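Local coordinates for coat protein (Leviviridae sp., PDB 6YFR) that forms the protein shell of a single-stranded RNA bacteriophage, assembling as interlocked dimers that probably also bind the viral genome, at the interface of chains A and B. Sequence-based numbering; all coordinates share one arbitrary frame. Chains: chain A/B, coat protein.

The interface of chains A and B. Residues chain A 58, 71-74; chain B 80, 82, 90, 93-94.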
ATOM      1  N   ILE A  58       3.319  10.899 -72.314  1.00 46.76           N
ATOM      2  CA  ILE A  58       3.219  12.148 -73.063  1.00 35.71           C
ATOM      3  C   ILE A  58       3.506  13.312 -72.119  1.00 46.02           C
ATOM      4  O   ILE A  58       3.028  13.318 -70.973  1.00 47.34           O
ATOM      5  CB  ILE A  58       1.840  12.267 -73.739  1.00 55.76           C
ATOM      6  CG1 ILE A  58       1.761  13.498 -74.641  1.00 40.07           C
ATOM      7  CG2 ILE A  58       0.716  12.277 -72.705  1.00 25.80           C
ATOM      8  CD1 ILE A  58       0.490  13.553 -75.466  1.00 52.80           C
ATOM      9  N   ASP A  71       2.431  12.762 -68.171  1.00 48.99           N
ATOM     10  CA  ASP A  71       1.172  12.056 -68.043  1.00 64.57           C
ATOM     11  C   ASP A  71       1.247  10.742 -68.814  1.00 49.62           C
ATOM     12  O   ASP A  71       2.090  10.555 -69.697  1.00 45.12           O
ATOM     13  CB  ASP A  71       0.017  12.914 -68.560  1.00 67.09           C
ATOM     14  CG  ASP A  71      -0.011  14.296 -67.931  1.00 53.95           C
ATOM     15  OD1 ASP A  71       0.144  14.395 -66.696  1.00 80.09           O
ATOM     16  OD2 ASP A  71      -0.185  15.283 -68.678  1.00 71.06           O
ATOM     17  N   THR A  72       0.355   9.822 -68.466  1.00 51.00           N
ATOM     18  CA  THR A  72       0.300   8.514 -69.102  1.00 35.66           C
ATOM     19  C   THR A  72      -1.094   8.296 -69.666  1.00 35.09           C
ATOM     20  O   THR A  72      -2.081   8.336 -68.922  1.00 52.28           O
ATOM     21  CB  THR A  72       0.657   7.402 -68.115  1.00 40.98           C
ATOM     22  OG1 THR A  72       1.971   7.628 -67.594  1.00 57.13           O
ATOM     23  CG2 THR A  72       0.617   6.053 -68.806  1.00 47.96           C
ATOM     24  N   ILE A  73      -1.174   8.089 -70.977  1.00 39.34           N
ATOM     25  CA  ILE A  73      -2.393   7.600 -71.611  1.00 28.97           C
ATOM     26  C   ILE A  73      -2.373   6.079 -71.494  1.00 32.55           C
ATOM     27  O   ILE A  73      -1.510   5.413 -72.076  1.00 46.34           O
ATOM     28  CB  ILE A  73      -2.490   8.051 -73.071  1.00 27.87           C
ATOM     29  CG1 ILE A  73      -2.334   9.571 -73.162  1.00 28.70           C
ATOM     30  CG2 ILE A  73      -3.813   7.623 -73.669  1.00 37.30           C
ATOM     31  CD1 ILE A  73      -2.344  10.102 -74.577  1.00 27.26           C
ATOM     32  N   ARG A  74      -3.296   5.534 -70.706  1.00 35.47           N
ATOM     33  CA  ARG A  74      -3.365   4.105 -70.435  1.00 30.43           C
ATOM     34  C   ARG A  74      -4.594   3.514 -71.105  1.00 37.10           C
ATOM     35  O   ARG A  74      -5.704   4.048 -70.971  1.00 46.33           O
ATOM     36  CB  ARG A  74      -3.419   3.818 -68.932  1.00 32.42           C
ATOM     37  CG  ARG A  74      -2.068   3.637 -68.279  1.00 84.77           C
ATOM     38  CD  ARG A  74      -2.213   3.174 -66.840  1.00 82.42           C
ATOM     39  NE  ARG A  74      -0.918   3.067 -66.173  1.00146.87           N
ATOM     40  CZ  ARG A  74      -0.327   4.064 -65.521  1.00113.95           C
ATOM     41  NH1 ARG A  74      -0.918   5.250 -65.444  1.00 90.49           N
ATOM     42  NH2 ARG A  74       0.852   3.876 -64.947  1.00 88.39           N
TER
ATOM     43  N   THR B  80      -7.822   6.036 -70.730  1.00 30.26           N
ATOM     44  CA  THR B  80      -7.691   7.275 -69.968  1.00 36.12           C
ATOM     45  C   THR B  80      -7.731   8.480 -70.905  1.00 37.18           C
ATOM     46  O   THR B  80      -6.896   8.598 -71.810  1.00 42.04           O
ATOM     47  CB  THR B  80      -6.393   7.290 -69.164  1.00 24.39           C
ATOM     48  OG1 THR B  80      -5.283   7.391 -70.064  1.00 44.05           O
ATOM     49  CG2 THR B  80      -6.257   6.017 -68.344  1.00 31.78           C
ATOM     50  N   LEU B  82      -7.098  12.280 -70.756  1.00 55.43           N
ATOM     51  CA  LEU B  82      -6.522  13.341 -69.939  1.00 34.18           C
ATOM     52  C   LEU B  82      -7.366  14.603 -70.057  1.00 46.03           C
ATOM     53  O   LEU B  82      -7.716  15.026 -71.162  1.00 55.32           O
ATOM     54  CB  LEU B  82      -5.086  13.619 -70.375  1.00 40.11           C
ATOM     55  CG  LEU B  82      -4.133  12.423 -70.369  1.00 33.47           C
ATOM     56  CD1 LEU B  82      -2.813  12.788 -71.037  1.00 34.85           C
ATOM     57  CD2 LEU B  82      -3.907  11.944 -68.954  1.00 27.37           C
ATOM     58  N   VAL B  90      -2.735  15.376 -77.224  1.00 39.34           N
ATOM     59  CA  VAL B  90      -3.417  14.378 -76.404  1.00 41.71           C
ATOM     60  C   VAL B  90      -4.517  13.678 -77.194  1.00 51.14           C
ATOM     61  O   VAL B  90      -4.669  12.455 -77.114  1.00 50.96           O
ATOM     62  CB  VAL B  90      -3.961  15.024 -75.117  1.00 36.09           C
ATOM     63  CG1 VAL B  90      -4.902  14.073 -74.396  1.00 46.53           C
ATOM     64  CG2 VAL B  90      -2.810  15.410 -74.201  1.00 45.09           C
ATOM     65  N   ARG B  93      -3.065  11.376 -79.949  1.00 34.10           N
ATOM     66  CA  ARG B  93      -2.349  10.259 -79.350  1.00 36.67           C
ATOM     67  C   ARG B  93      -3.289   9.285 -78.651  1.00 65.97           C
ATOM     68  O   ARG B  93      -3.032   8.080 -78.669  1.00 44.00           O
ATOM     69  CB  ARG B  93      -1.281  10.771 -78.382  1.00 28.32           C
ATOM     70  CG  ARG B  93      -0.134  11.536 -79.056  1.00 43.53           C
ATOM     71  CD  ARG B  93       0.580  10.715 -80.132  1.00 35.12           C
ATOM     72  NE  ARG B  93      -0.053  10.829 -81.447  1.00 39.86           N
ATOM     73  CZ  ARG B  93       0.191  11.808 -82.311  1.00 51.66           C
ATOM     74  NH1 ARG B  93       1.059  12.766 -82.003  1.00 63.60           N
ATOM     75  NH2 ARG B  93      -0.435  11.831 -83.479  1.00 35.63           N
ATOM     76  N   THR B  94      -4.379   9.769 -78.044  1.00 36.65           N
ATOM     77  CA  THR B  94      -5.387   8.853 -77.517  1.00 50.49           C
ATOM     78  C   THR B  94      -6.019   8.046 -78.642  1.00 36.27           C
ATOM     79  O   THR B  94      -6.267   6.839 -78.493  1.00 56.73           O
ATOM     80  CB  THR B  94      -6.459   9.623 -76.743  1.00 20.19           C
ATOM     81  OG1 THR B  94      -6.921  10.727 -77.532  1.00127.40           O
ATOM     82  CG2 THR B  94      -5.911  10.145 -75.420  1.00 47.45           C
TER
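B:Thr80 meets A:Arg74 where strands 70-82 of the two subunits come edge to edge, a worked example of how a coat-protein dimer joins two sheets into one. The backbone N of A:Arg74 donates to the side-chain hydroxyl OG1 of B:Thr80 at 2.8 Å, a fairly straight bond of 161° at the hydrogen. That hydroxyl sits between its own backbone N and carbonyl carbon (chi1 69°), which turns it toward the partner strand, so that a side-chain oxygen serves where a backbone acceptor might be expected. In return, B:Thr80 N donates to A:Arg74 O at 2.9 Å, so one residue of chain B engages both backbone polar groups of A:Arg74.

Beyond this polar pair the contact becomes apolar. A:Ile73 points its CG1 branch toward helix 90-107 of chain B, and its tip CD1 lies 3.7 Å from the methyl CG2 of B:Thr94, the two side chains crossing at about a right angle. The other branch, CG2, touches the same threonine methyl. B:Thr94 OG1 is occupied within its own helix, bonded to B:Val90 O, and the residue presents carbon to the partner. B:Leu82 brings CD1 among A:Ile73 CG1, A:Ile58 CG2 and the CB of A:Asp71, the last at 3.8 Å.

A:Ile73 and B:Leu82 each bury 62 Å² against the partner; the margins are looser. A:Ile58 and B:Val90, touching through CD1 and CG2 at 4.0 Å, hide 14 Å² each, and B:Arg93, lending mainly its CB, 12 Å². A:Arg74 is poorly ordered, so the approach of its CB to B:Thr80 CG2 is uncertain. This patch and its twin, with the chains exchanged, help hold the two-fold dimer from which the particle is built.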